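Local coordinates for invasion protein InvA (Salmonella enterica, PDB 2X49) that belongs to the type III secretion export apparatus, is involved in invasion of intestinal epithelial cells and could take part in moving another invasion protein across the membrane, at residues I11-K16 with E65-Q70; E23-A28 with N124-L129; I59-N64 with A134-R139. All coordinates share one frame; numbering follows the deposited sequence.

Interaction 1: residues I11-K16 with E65-Q70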
ATOM      1  N   ILE A  11       8.994  15.083  -7.246  1.00 15.31           N
ATOM      2  CA  ILE A  11       9.006  15.533  -8.643  1.00 14.94           C
ATOM      3  C   ILE A  11       8.340  14.458  -9.479  1.00 15.92           C
ATOM      4  O   ILE A  11       8.615  13.285  -9.314  1.00 15.97           O
ATOM      5  CB  ILE A  11      10.417  15.808  -9.197  1.00 15.40           C
ATOM      6  CG1 ILE A  11      11.090  16.909  -8.410  1.00 13.84           C
ATOM      7  CG2 ILE A  11      10.354  16.175 -10.723  1.00 15.75           C
ATOM      8  CD1 ILE A  11      12.591  17.069  -8.678  1.00 18.61           C
ATOM      9  N   LEU A  12       7.395  14.878 -10.306  1.00 16.00           N
ATOM     10  CA  LEU A  12       6.807  13.988 -11.330  1.00 17.52           C
ATOM     11  C   LEU A  12       7.292  14.440 -12.692  1.00 17.27           C
ATOM     12  O   LEU A  12       7.073  15.561 -13.090  1.00 17.97           O
ATOM     13  CB  LEU A  12       5.294  14.039 -11.308  1.00 18.23           C
ATOM     14  CG  LEU A  12       4.606  13.695 -10.007  1.00 20.10           C
ATOM     15  CD1 LEU A  12       3.079  13.871 -10.038  1.00 21.01           C
ATOM     16  CD2 LEU A  12       4.917  12.284  -9.651  1.00 19.33           C
ATOM     17  N   LEU A  13       7.996  13.570 -13.369  1.00 15.96           N
ATOM     18  CA  LEU A  13       8.384  13.843 -14.782  1.00 16.48           C
ATOM     19  C   LEU A  13       7.192  13.361 -15.616  1.00 16.43           C
ATOM     20  O   LEU A  13       6.732  12.252 -15.487  1.00 17.89           O
ATOM     21  CB  LEU A  13       9.644  13.098 -15.194  1.00 17.55           C
ATOM     22  CG  LEU A  13      10.933  13.292 -14.375  1.00 16.79           C
ATOM     23  CD1 LEU A  13      12.068  12.517 -14.973  1.00 18.52           C
ATOM     24  CD2 LEU A  13      11.226  14.789 -14.203  1.00 17.71           C
ATOM     25  N   VAL A  14       6.700  14.265 -16.453  1.00 16.47           N
ATOM     26  CA  VAL A  14       5.509  14.054 -17.289  1.00 17.65           C
ATOM     27  C   VAL A  14       5.829  14.372 -18.751  1.00 16.79           C
ATOM     28  O   VAL A  14       6.775  15.064 -19.052  1.00 16.98           O
ATOM     29  CB  VAL A  14       4.320  14.915 -16.783  1.00 18.16           C
ATOM     30  CG1 VAL A  14       4.086  14.643 -15.259  1.00 21.22           C
ATOM     31  CG2 VAL A  14       4.575  16.396 -17.029  1.00 18.78           C
ATOM     32  N   PRO A  15       5.015  13.836 -19.655  1.00 16.17           N
ATOM     33  CA  PRO A  15       5.220  14.227 -21.046  1.00 16.20           C
ATOM     34  C   PRO A  15       4.826  15.668 -21.296  1.00 15.39           C
ATOM     35  O   PRO A  15       3.823  16.130 -20.833  1.00 16.72           O
ATOM     36  CB  PRO A  15       4.273  13.282 -21.815  1.00 16.80           C
ATOM     37  CG  PRO A  15       3.879  12.200 -20.874  1.00 17.61           C
ATOM     38  CD  PRO A  15       3.921  12.849 -19.513  1.00 16.39           C
ATOM     39  N   LYS A  16       5.674  16.332 -22.051  1.00 17.42           N
ATOM     40  CA  LYS A  16       5.420  17.702 -22.495  1.00 17.28           C
ATOM     41  C   LYS A  16       4.020  17.838 -23.085  1.00 17.18           C
ATOM     42  O   LYS A  16       3.294  18.796 -22.811  1.00 16.15           O
ATOM     43  CB  LYS A  16       6.513  18.185 -23.462  1.00 18.12           C
ATOM     44  CG  LYS A  16       6.392  19.623 -23.883  1.00 19.93           C
ATOM     45  CD  LYS A  16       7.524  20.081 -24.811  1.00 21.31           C
ATOM     46  CE  LYS A  16       8.944  20.078 -24.175  1.00 24.86           C
ATOM     47  NZ  LYS A  16       9.035  20.769 -22.844  1.00 26.89           N
ATOM     48  N   GLU A  65      15.101  13.496  -5.776  1.00 21.77           N
ATOM     49  CA  GLU A  65      15.631  13.737  -7.126  1.00 22.22           C
ATOM     50  C   GLU A  65      16.165  12.454  -7.764  1.00 21.41           C
ATOM     51  O   GLU A  65      16.839  12.458  -8.793  1.00 21.53           O
ATOM     52  CB  GLU A  65      16.710  14.835  -7.143  1.00 23.75           C
ATOM     53  CG  GLU A  65      16.110  16.209  -7.401  1.00 26.54           C
ATOM     54  CD  GLU A  65      17.150  17.346  -7.407  1.00 29.72           C
ATOM     55  OE1 GLU A  65      18.258  17.197  -7.994  1.00 34.15           O
ATOM     56  OE2 GLU A  65      16.859  18.404  -6.800  1.00 33.86           O
ATOM     57  N   ILE A  66      15.843  11.349  -7.105  1.00 19.35           N
ATOM     58  CA  ILE A  66      16.217  10.020  -7.625  1.00 18.97           C
ATOM     59  C   ILE A  66      15.011   9.284  -8.188  1.00 18.47           C
ATOM     60  O   ILE A  66      13.983   9.305  -7.603  1.00 17.21           O
ATOM     61  CB  ILE A  66      16.857   9.191  -6.499  1.00 18.57           C
ATOM     62  CG1 ILE A  66      18.113   9.908  -5.975  1.00 19.17           C
ATOM     63  CG2 ILE A  66      17.216   7.804  -6.979  1.00 20.06           C
ATOM     64  CD1 ILE A  66      18.722   9.255  -4.741  1.00 21.43           C
ATOM     65  N   ARG A  67      15.143   8.690  -9.358  1.00 19.04           N
ATOM     66  CA  ARG A  67      14.030   7.937  -9.954  1.00 20.61           C
ATOM     67  C   ARG A  67      13.688   6.779  -9.051  1.00 20.62           C
ATOM     68  O   ARG A  67      14.550   5.984  -8.690  1.00 21.24           O
ATOM     69  CB  ARG A  67      14.398   7.408 -11.342  1.00 21.27           C
ATOM     70  CG  ARG A  67      14.504   8.487 -12.388  1.00 24.85           C
ATOM     71  CD  ARG A  67      15.298   8.022 -13.604  1.00 29.98           C
ATOM     72  NE  ARG A  67      14.645   8.442 -14.835  1.00 33.66           N
ATOM     73  CZ  ARG A  67      14.681   9.676 -15.328  1.00 37.68           C
ATOM     74  NH1 ARG A  67      15.342  10.642 -14.692  1.00 37.90           N
ATOM     75  NH2 ARG A  67      14.048   9.940 -16.465  1.00 39.47           N
ATOM     76  N   VAL A  68      12.422   6.704  -8.700  1.00 19.84           N
ATOM     77  CA  VAL A  68      11.877   5.633  -7.827  1.00 20.82           C
ATOM     78  C   VAL A  68      11.041   4.630  -8.606  1.00 20.87           C
ATOM     79  O   VAL A  68      11.156   3.407  -8.476  1.00 22.04           O
ATOM     80  CB  VAL A  68      11.052   6.246  -6.697  1.00 21.28           C
ATOM     81  CG1 VAL A  68      10.117   5.239  -6.074  1.00 25.18           C
ATOM     82  CG2 VAL A  68      12.022   6.840  -5.635  1.00 21.80           C
ATOM     83  N   GLU A  69      10.197   5.183  -9.446  1.00 20.66           N
ATOM     84  CA  GLU A  69       9.334   4.355 -10.313  1.00 21.40           C
ATOM     85  C   GLU A  69       8.906   5.083 -11.547  1.00 19.74           C
ATOM     86  O   GLU A  69       8.672   6.275 -11.520  1.00 18.62           O
ATOM     87  CB  GLU A  69       8.050   3.976  -9.553  1.00 23.13           C
ATOM     88  CG  GLU A  69       8.068   2.637  -8.841  1.00 28.60           C
ATOM     89  CD  GLU A  69       8.320   1.483  -9.778  1.00 33.49           C
ATOM     90  OE1 GLU A  69       7.989   1.613 -10.978  1.00 37.21           O
ATOM     91  OE2 GLU A  69       8.858   0.449  -9.320  1.00 38.29           O
ATOM     92  N   GLN A  70       8.771   4.327 -12.610  1.00 19.75           N
ATOM     93  CA  GLN A  70       8.161   4.837 -13.843  1.00 19.65           C
ATOM     94  C   GLN A  70       6.857   4.078 -14.025  1.00 19.51           C
ATOM     95  O   GLN A  70       6.835   2.817 -14.047  1.00 20.82           O
ATOM     96  CB  GLN A  70       9.086   4.650 -15.053  1.00 19.94           C
ATOM     97  CG  GLN A  70       8.538   5.258 -16.371  1.00 22.33           C
ATOM     98  CD  GLN A  70       9.604   5.410 -17.480  1.00 27.07           C
ATOM     99  OE1 GLN A  70      10.787   5.649 -17.210  1.00 32.68           O
ATOM    100  NE2 GLN A  70       9.172   5.306 -18.729  1.00 28.15           N
TER
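Leu-13 of strand 10-14 and the guanidinium of Arg-67 of strand 66-72 make the closer of two side-chain contacts, and Ile-11 with Glu-65, in the turn that precedes strand 66-72, makes the other. The two strands are not neighbours: strand 58-63 runs between them, and the CA atoms of Ile-11 and Glu-65, a nearest pair across the segments, are 7.0 Å apart. Contact is therefore made by side chains that lean across one face of the sheet. From Leu-13 a single methyl does the touching, with CD1 3.6 Å from NH2 of Arg-67 and 3.8 Å from NH1. The leucine and arginine side chains meet at about a right angle, and the methyl comes at the flat group obliquely. The arginine gets there through a bend in its chain (chi3 137°), which swings the guanidinium across the sheet although its first bond does not aim at strand 10-14; on the way it also touches Leu-62 of the intervening strand. Ile-11 reaches Glu-65 with the far end of its longer branch, CD1 lying 3.8 Å from CG. Its CG1 stands anti to the carbonyl carbon (chi1 -61°), and the branch slants past the glutamate's extended chain. Only aliphatic carbon of the glutamate is used, and no hydrogen bond joins the segments. Leucine and isoleucine are buried while the arginine and glutamate are exposed, so long charged chains cover part of an apolar strand surface. Val-68 and Glu-69 form a classic beta bulge facing Leu-61. Leu-13 and Arg-67 thus touch as next-nearest strands over strand 58-63, and Glu-65 joins from the hairpin turn of strands 58-63 and 66-72, within the mixed sheet ordered 46-50, 10-14, 58-63, 66-72 in the C-terminal domain of InvA.

Interaction 2: residues E23-A28 with N124-L129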
ATOM      1  N   GLU A  23      -1.905  19.990 -15.443  1.00 17.39           N
ATOM      2  CA  GLU A  23      -2.148  21.238 -14.724  1.00 17.72           C
ATOM      3  C   GLU A  23      -3.620  21.565 -14.567  1.00 17.71           C
ATOM      4  O   GLU A  23      -4.091  22.006 -13.509  1.00 17.47           O
ATOM      5  CB  GLU A  23      -1.425  22.440 -15.349  1.00 18.89           C
ATOM      6  CG  GLU A  23       0.067  22.281 -15.223  1.00 22.11           C
ATOM      7  CD  GLU A  23       0.851  23.308 -16.017  1.00 25.47           C
ATOM      8  OE1 GLU A  23       0.247  24.130 -16.738  1.00 28.09           O
ATOM      9  OE2 GLU A  23       2.088  23.287 -15.897  1.00 24.71           O
ATOM     10  N   LYS A  24      -4.363  21.412 -15.657  1.00 17.08           N
ATOM     11  CA  LYS A  24      -5.785  21.751 -15.618  1.00 17.57           C
ATOM     12  C   LYS A  24      -6.536  20.841 -14.686  1.00 16.50           C
ATOM     13  O   LYS A  24      -7.514  21.241 -14.064  1.00 17.10           O
ATOM     14  CB  LYS A  24      -6.432  21.710 -17.003  1.00 17.50           C
ATOM     15  CG  LYS A  24      -5.959  22.834 -17.861  1.00 22.93           C
ATOM     16  CD  LYS A  24      -6.324  22.633 -19.329  1.00 26.59           C
ATOM     17  CE  LYS A  24      -6.357  23.968 -20.039  1.00 27.16           C
ATOM     18  NZ  LYS A  24      -6.740  23.805 -21.478  1.00 28.92           N
ATOM     19  N   ALA A  25      -6.048  19.615 -14.636  1.00 17.18           N
ATOM     20  CA  ALA A  25      -6.668  18.545 -13.805  1.00 17.03           C
ATOM     21  C   ALA A  25      -6.246  18.669 -12.343  1.00 16.92           C
ATOM     22  O   ALA A  25      -6.752  18.000 -11.468  1.00 17.28           O
ATOM     23  CB  ALA A  25      -6.309  17.188 -14.320  1.00 17.71           C
ATOM     24  N   GLN A  26      -5.359  19.599 -12.104  1.00 16.88           N
ATOM     25  CA  GLN A  26      -4.796  19.849 -10.760  1.00 17.84           C
ATOM     26  C   GLN A  26      -4.198  18.595 -10.129  1.00 17.43           C
ATOM     27  O   GLN A  26      -4.400  18.311  -8.920  1.00 16.64           O
ATOM     28  CB  GLN A  26      -5.858  20.448  -9.841  1.00 18.49           C
ATOM     29  CG  GLN A  26      -6.400  21.826 -10.311  1.00 20.89           C
ATOM     30  CD  GLN A  26      -7.172  22.586  -9.246  1.00 27.75           C
ATOM     31  OE1 GLN A  26      -7.063  22.298  -8.046  1.00 34.07           O
ATOM     32  NE2 GLN A  26      -7.941  23.574  -9.669  1.00 29.76           N
ATOM     33  N   LEU A  27      -3.454  17.881 -10.942  1.00 18.17           N
ATOM     34  CA  LEU A  27      -2.745  16.652 -10.528  1.00 20.11           C
ATOM     35  C   LEU A  27      -2.033  16.840  -9.201  1.00 19.75           C
ATOM     36  O   LEU A  27      -2.200  16.043  -8.273  1.00 18.85           O
ATOM     37  CB  LEU A  27      -1.736  16.185 -11.561  1.00 21.06           C
ATOM     38  CG  LEU A  27      -0.977  14.885 -11.256  1.00 24.64           C
ATOM     39  CD1 LEU A  27      -1.969  13.795 -11.037  1.00 27.55           C
ATOM     40  CD2 LEU A  27       0.024  14.558 -12.361  1.00 28.48           C
ATOM     41  N   ALA A  28      -1.212  17.865  -9.133  1.00 19.38           N
ATOM     42  CA  ALA A  28      -0.296  18.006  -7.961  1.00 18.35           C
ATOM     43  C   ALA A  28      -1.082  18.239  -6.692  1.00 18.78           C
ATOM     44  O   ALA A  28      -0.855  17.606  -5.631  1.00 17.69           O
ATOM     45  CB  ALA A  28       0.711  19.169  -8.201  1.00 19.34           C
ATOM     46  N   ASN A 124     -10.871   5.014 -14.291  1.00 17.28           N
ATOM     47  CA  ASN A 124     -10.307   6.055 -15.158  1.00 18.01           C
ATOM     48  C   ASN A 124      -8.857   6.309 -14.902  1.00 16.98           C
ATOM     49  O   ASN A 124      -8.280   5.975 -13.847  1.00 16.04           O
ATOM     50  CB  ASN A 124     -11.094   7.358 -15.137  1.00 19.44           C
ATOM     51  CG  ASN A 124     -10.972   8.119 -13.871  1.00 22.81           C
ATOM     52  OD1 ASN A 124      -9.877   8.376 -13.368  1.00 27.68           O
ATOM     53  ND2 ASN A 124     -12.122   8.565 -13.359  1.00 29.65           N
ATOM     54  N   ALA A 125      -8.252   6.884 -15.911  1.00 15.44           N
ATOM     55  CA  ALA A 125      -6.819   6.947 -15.997  1.00 14.61           C
ATOM     56  C   ALA A 125      -6.177   7.780 -14.859  1.00 15.44           C
ATOM     57  O   ALA A 125      -5.159   7.369 -14.260  1.00 15.43           O
ATOM     58  CB  ALA A 125      -6.323   7.368 -17.383  1.00 14.34           C
ATOM     59  N   LEU A 126      -6.795   8.905 -14.522  1.00 14.56           N
ATOM     60  CA  LEU A 126      -6.247   9.800 -13.455  1.00 15.99           C
ATOM     61  C   LEU A 126      -6.416   9.149 -12.070  1.00 15.92           C
ATOM     62  O   LEU A 126      -5.578   9.280 -11.180  1.00 17.07           O
ATOM     63  CB  LEU A 126      -6.835  11.206 -13.541  1.00 15.80           C
ATOM     64  CG  LEU A 126      -6.329  12.046 -14.718  1.00 19.30           C
ATOM     65  CD1 LEU A 126      -7.030  13.425 -14.756  1.00 21.80           C
ATOM     66  CD2 LEU A 126      -4.823  12.214 -14.697  1.00 22.56           C
ATOM     67  N   ASP A 127      -7.473   8.362 -11.938  1.00 15.59           N
ATOM     68  CA  ASP A 127      -7.727   7.614 -10.700  1.00 16.30           C
ATOM     69  C   ASP A 127      -6.713   6.507 -10.510  1.00 16.03           C
ATOM     70  O   ASP A 127      -6.267   6.217  -9.398  1.00 16.68           O
ATOM     71  CB  ASP A 127      -9.143   7.040 -10.656  1.00 16.20           C
ATOM     72  CG  ASP A 127     -10.193   8.111 -10.358  1.00 20.97           C
ATOM     73  OD1 ASP A 127      -9.846   9.218  -9.857  1.00 24.53           O
ATOM     74  OD2 ASP A 127     -11.387   7.859 -10.621  1.00 24.57           O
ATOM     75  N   GLU A 128      -6.355   5.882 -11.614  1.00 16.66           N
ATOM     76  CA  GLU A 128      -5.331   4.834 -11.590  1.00 15.53           C
ATOM     77  C   GLU A 128      -3.959   5.463 -11.248  1.00 15.75           C
ATOM     78  O   GLU A 128      -3.204   4.938 -10.456  1.00 15.20           O
ATOM     79  CB  GLU A 128      -5.275   4.055 -12.916  1.00 17.44           C
ATOM     80  CG  GLU A 128      -4.113   3.065 -12.982  1.00 19.55           C
ATOM     81  CD  GLU A 128      -4.296   1.820 -12.114  1.00 21.69           C
ATOM     82  OE1 GLU A 128      -5.299   1.703 -11.363  1.00 20.89           O
ATOM     83  OE2 GLU A 128      -3.406   0.947 -12.189  1.00 24.43           O
ATOM     84  N   LEU A 129      -3.693   6.623 -11.796  1.00 16.23           N
ATOM     85  CA  LEU A 129      -2.390   7.278 -11.607  1.00 16.53           C
ATOM     86  C   LEU A 129      -2.237   7.662 -10.136  1.00 16.33           C
ATOM     87  O   LEU A 129      -1.228   7.418  -9.516  1.00 16.12           O
ATOM     88  CB  LEU A 129      -2.272   8.538 -12.453  1.00 17.56           C
ATOM     89  CG  LEU A 129      -0.983   9.372 -12.218  1.00 15.97           C
ATOM     90  CD1 LEU A 129       0.271   8.553 -12.380  1.00 18.55           C
ATOM     91  CD2 LEU A 129      -0.985  10.556 -13.148  1.00 15.79           C
TER
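A helix-to-helix turn, closed by a Schellman motif at Gln-26, packs through Ala-25 and Leu-27 against Leu-126 and Leu-129 in the first turns of helix 125-139. Gln-26 has positive phi (54°) and is also the N-cap residue of helix 27-39, so the residue that first leaves helical phi/psi also stands right before the next helix. Two methyl contacts carry the interface. CB of Ala-25 points at helix 125-139 and lies 3.9 Å from CD1 of Leu-126. Deeper in, CD1 of Leu-27 meets CD2 of Leu-129 at 4.0 Å, the two side chains crossing at about a right angle; with CG of Leu-27 anti to its backbone N (chi1 -178°), the end of the side chain reaches Leu-129 although its first bond does not aim there. The start of helix 125-139 is fixed separately: Asn-124 OD1 accepts from Asp-127 N at 2.8 Å, a capping bond. Leu-126 and Leu-129 also touch Phe-75 and Val-73 respectively. Since no hydrogen bond or charge pair spans the two segments, their direct contact rests on methyl packing, whereas polar bonds within each segment settle the local shape of the chain.

Interaction 3: residues I59-N64 with A134-R139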
ATOM      1  N   ILE A  59       4.866   8.347 -16.855  1.00 16.18           N
ATOM      2  CA  ILE A  59       5.145   9.284 -15.734  1.00 17.27           C
ATOM      3  C   ILE A  59       6.256   8.704 -14.896  1.00 16.95           C
ATOM      4  O   ILE A  59       6.294   7.510 -14.711  1.00 16.32           O
ATOM      5  CB  ILE A  59       3.893   9.484 -14.805  1.00 18.59           C
ATOM      6  CG1 ILE A  59       2.702  10.097 -15.592  1.00 21.58           C
ATOM      7  CG2 ILE A  59       4.249  10.345 -13.610  1.00 20.03           C
ATOM      8  CD1 ILE A  59       2.728  11.588 -15.719  1.00 25.14           C
ATOM      9  N   VAL A  60       7.203   9.528 -14.484  1.00 14.80           N
ATOM     10  CA  VAL A  60       8.221   9.117 -13.502  1.00 15.37           C
ATOM     11  C   VAL A  60       8.155   9.879 -12.204  1.00 13.74           C
ATOM     12  O   VAL A  60       8.054  11.103 -12.119  1.00 15.05           O
ATOM     13  CB  VAL A  60       9.664   9.307 -14.076  1.00 13.99           C
ATOM     14  CG1 VAL A  60      10.780   8.634 -13.172  1.00 15.33           C
ATOM     15  CG2 VAL A  60       9.771   8.751 -15.471  1.00 14.80           C
ATOM     16  N   LEU A  61       8.237   9.105 -11.137  1.00 14.59           N
ATOM     17  CA  LEU A  61       8.283   9.673  -9.792  1.00 13.95           C
ATOM     18  C   LEU A  61       9.710   9.693  -9.290  1.00 13.01           C
ATOM     19  O   LEU A  61      10.359   8.667  -9.212  1.00 12.90           O
ATOM     20  CB  LEU A  61       7.358   8.854  -8.838  1.00 13.17           C
ATOM     21  CG  LEU A  61       7.521   9.199  -7.347  1.00 14.42           C
ATOM     22  CD1 LEU A  61       7.032  10.602  -7.068  1.00 19.22           C
ATOM     23  CD2 LEU A  61       6.809   8.131  -6.499  1.00 18.75           C
ATOM     24  N   LEU A  62      10.158  10.880  -8.900  1.00 13.82           N
ATOM     25  CA  LEU A  62      11.441  11.087  -8.227  1.00 14.73           C
ATOM     26  C   LEU A  62      11.200  11.497  -6.780  1.00 15.00           C
ATOM     27  O   LEU A  62      10.399  12.365  -6.432  1.00 15.24           O
ATOM     28  CB  LEU A  62      12.292  12.193  -8.862  1.00 15.13           C
ATOM     29  CG  LEU A  62      12.473  12.188 -10.349  1.00 18.33           C
ATOM     30  CD1 LEU A  62      13.447  13.331 -10.721  1.00 17.82           C
ATOM     31  CD2 LEU A  62      12.932  10.813 -10.814  1.00 22.32           C
ATOM     32  N   ILE A  63      11.911  10.786  -5.927  1.00 15.55           N
ATOM     33  CA  ILE A  63      12.021  11.130  -4.514  1.00 18.13           C
ATOM     34  C   ILE A  63      13.496  11.408  -4.240  1.00 18.50           C
ATOM     35  O   ILE A  63      14.405  10.642  -4.580  1.00 17.28           O
ATOM     36  CB  ILE A  63      11.449   9.997  -3.585  1.00 18.10           C
ATOM     37  CG1 ILE A  63      10.012   9.634  -3.944  1.00 21.09           C
ATOM     38  CG2 ILE A  63      11.623  10.395  -2.070  1.00 19.23           C
ATOM     39  CD1 ILE A  63       9.424   8.389  -3.134  1.00 21.39           C
ATOM     40  N   ASN A  64      13.753  12.573  -3.695  1.00 21.06           N
ATOM     41  CA  ASN A  64      15.125  13.023  -3.470  1.00 21.89           C
ATOM     42  C   ASN A  64      15.874  13.152  -4.765  1.00 21.53           C
ATOM     43  O   ASN A  64      17.089  12.920  -4.869  1.00 21.04           O
ATOM     44  CB  ASN A  64      15.898  12.034  -2.589  1.00 23.33           C
ATOM     45  CG  ASN A  64      15.349  11.949  -1.204  1.00 25.92           C
ATOM     46  OD1 ASN A  64      15.083  12.980  -0.554  1.00 31.76           O
ATOM     47  ND2 ASN A  64      15.206  10.712  -0.698  1.00 30.51           N
ATOM     48  N   ALA A 134       0.065   6.772  -4.877  1.00 16.88           N
ATOM     49  CA  ALA A 134      -0.214   6.632  -3.438  1.00 17.58           C
ATOM     50  C   ALA A 134       0.439   5.407  -2.855  1.00 17.96           C
ATOM     51  O   ALA A 134       1.012   5.448  -1.747  1.00 18.01           O
ATOM     52  CB  ALA A 134      -1.690   6.617  -3.173  1.00 18.45           C
ATOM     53  N   VAL A 135       0.334   4.305  -3.569  1.00 17.02           N
ATOM     54  CA  VAL A 135       0.913   3.029  -3.115  1.00 16.43           C
ATOM     55  C   VAL A 135       2.416   3.186  -2.926  1.00 15.35           C
ATOM     56  O   VAL A 135       3.021   2.767  -1.926  1.00 15.98           O
ATOM     57  CB  VAL A 135       0.548   1.886  -4.105  1.00 17.47           C
ATOM     58  CG1 VAL A 135       1.398   0.656  -3.959  1.00 18.64           C
ATOM     59  CG2 VAL A 135      -0.954   1.614  -3.979  1.00 18.35           C
ATOM     60  N   THR A 136       3.027   3.866  -3.875  1.00 15.80           N
ATOM     61  CA  THR A 136       4.472   3.980  -3.895  1.00 15.88           C
ATOM     62  C   THR A 136       4.921   4.953  -2.815  1.00 14.06           C
ATOM     63  O   THR A 136       5.941   4.745  -2.151  1.00 13.51           O
ATOM     64  CB  THR A 136       5.001   4.450  -5.286  1.00 16.29           C
ATOM     65  OG1 THR A 136       4.529   3.504  -6.265  1.00 20.77           O
ATOM     66  CG2 THR A 136       6.500   4.501  -5.319  1.00 18.07           C
ATOM     67  N   LEU A 137       4.141   6.000  -2.648  1.00 15.96           N
ATOM     68  CA  LEU A 137       4.465   7.035  -1.621  1.00 15.03           C
ATOM     69  C   LEU A 137       4.281   6.504  -0.207  1.00 16.24           C
ATOM     70  O   LEU A 137       5.091   6.798   0.660  1.00 16.05           O
ATOM     71  CB  LEU A 137       3.706   8.325  -1.846  1.00 16.42           C
ATOM     72  CG  LEU A 137       4.197   9.101  -3.049  1.00 17.18           C
ATOM     73  CD1 LEU A 137       3.207  10.184  -3.506  1.00 18.05           C
ATOM     74  CD2 LEU A 137       5.556   9.774  -2.807  1.00 14.53           C
ATOM     75  N   ALA A 138       3.241   5.706   0.001  1.00 15.00           N
ATOM     76  CA  ALA A 138       3.021   5.048   1.328  1.00 16.07           C
ATOM     77  C   ALA A 138       4.250   4.232   1.693  1.00 16.56           C
ATOM     78  O   ALA A 138       4.755   4.291   2.817  1.00 15.27           O
ATOM     79  CB  ALA A 138       1.757   4.143   1.312  1.00 17.60           C
ATOM     80  N   ARG A 139       4.744   3.434   0.769  1.00 16.42           N
ATOM     81  CA  ARG A 139       5.886   2.540   1.020  1.00 16.57           C
ATOM     82  C   ARG A 139       7.135   3.319   1.449  1.00 15.37           C
ATOM     83  O   ARG A 139       7.997   2.845   2.208  1.00 16.07           O
ATOM     84  CB  ARG A 139       6.181   1.690  -0.226  1.00 17.87           C
ATOM     85  CG  ARG A 139       7.340   0.771  -0.191  1.00 20.99           C
ATOM     86  CD  ARG A 139       7.200  -0.194  -1.370  1.00 25.35           C
ATOM     87  NE  ARG A 139       7.669   0.307  -2.664  1.00 26.76           N
ATOM     88  CZ  ARG A 139       6.934   0.366  -3.772  1.00 27.15           C
ATOM     89  NH1 ARG A 139       5.669  -0.016  -3.769  1.00 28.58           N
ATOM     90  NH2 ARG A 139       7.469   0.818  -4.900  1.00 28.91           N
TER
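Leu-61 and Ile-63 of strand 58-63 pack on Thr-136 and Leu-137 of helix 125-139, an alpha/beta layer in which a helix lies on one face of the mixed sheet. The short axes run nearly parallel, at 15°, with a closest approach of 10.9 Å, and all four touching residues are buried. Apolar contacts bridge that gap. Leu-61 and Thr-136 reach toward each other tip to tip, with CD2 of the leucine 3.8 Å from CG2 of the threonine. The same leucine methyl is 4.2 Å from CD2 of Leu-137. Ile-63 adds its CD1 at 4.1 Å from that Leu-137 CD2, the two side chains passing at a slant, so one leucine methyl serves both strand residues. Leu-10 of strand 10-14 and Phe-35 of helix 27-39 also border Leu-137.

No hydrogen bond crosses between the strand and the helix; the polar end of Thr-136 is bonded within the helix. Its CG2 stands anti to the backbone N (chi1 -57°, measured to OG1), and this turns the methyl to Leu-61 while OG1 bonds to the backbone O of Cys-132. The buried hydroxyl is thus bonded one turn back, on the same helix. A mercury ion lies about 6 Å from the threonine side chain. Arg-139 forms a salt bridge to Asp-312, and its guanidinium has CA of Thr-136 4.0 Å above one face, offset toward the rim.

From the N terminus, strand 10-14 opens interaction 1, and the chain then enters the turn at 23-28 that opens interaction 2. Strand 58-63, which opens interaction 3, follows before 65-70 closes the first loop, with 48 residues between its ends. Next, 124-129 closes interaction 2 and 134-139 closes interaction 3, spanning 95 and 69 residues. Each pair of contacts crosses; none nests. Interactions 1 and 3 share the mixed sheet, with Val-14 CG1 3.4 Å from Ile-59 CD1. Interactions 2 and 3 share helix 125-139, and Leu-12 CD1 lies 3.9 Å from Leu-27 CD2, joining interactions 1 and 2. Sheet, helical turn and covering helix are thereby tied together.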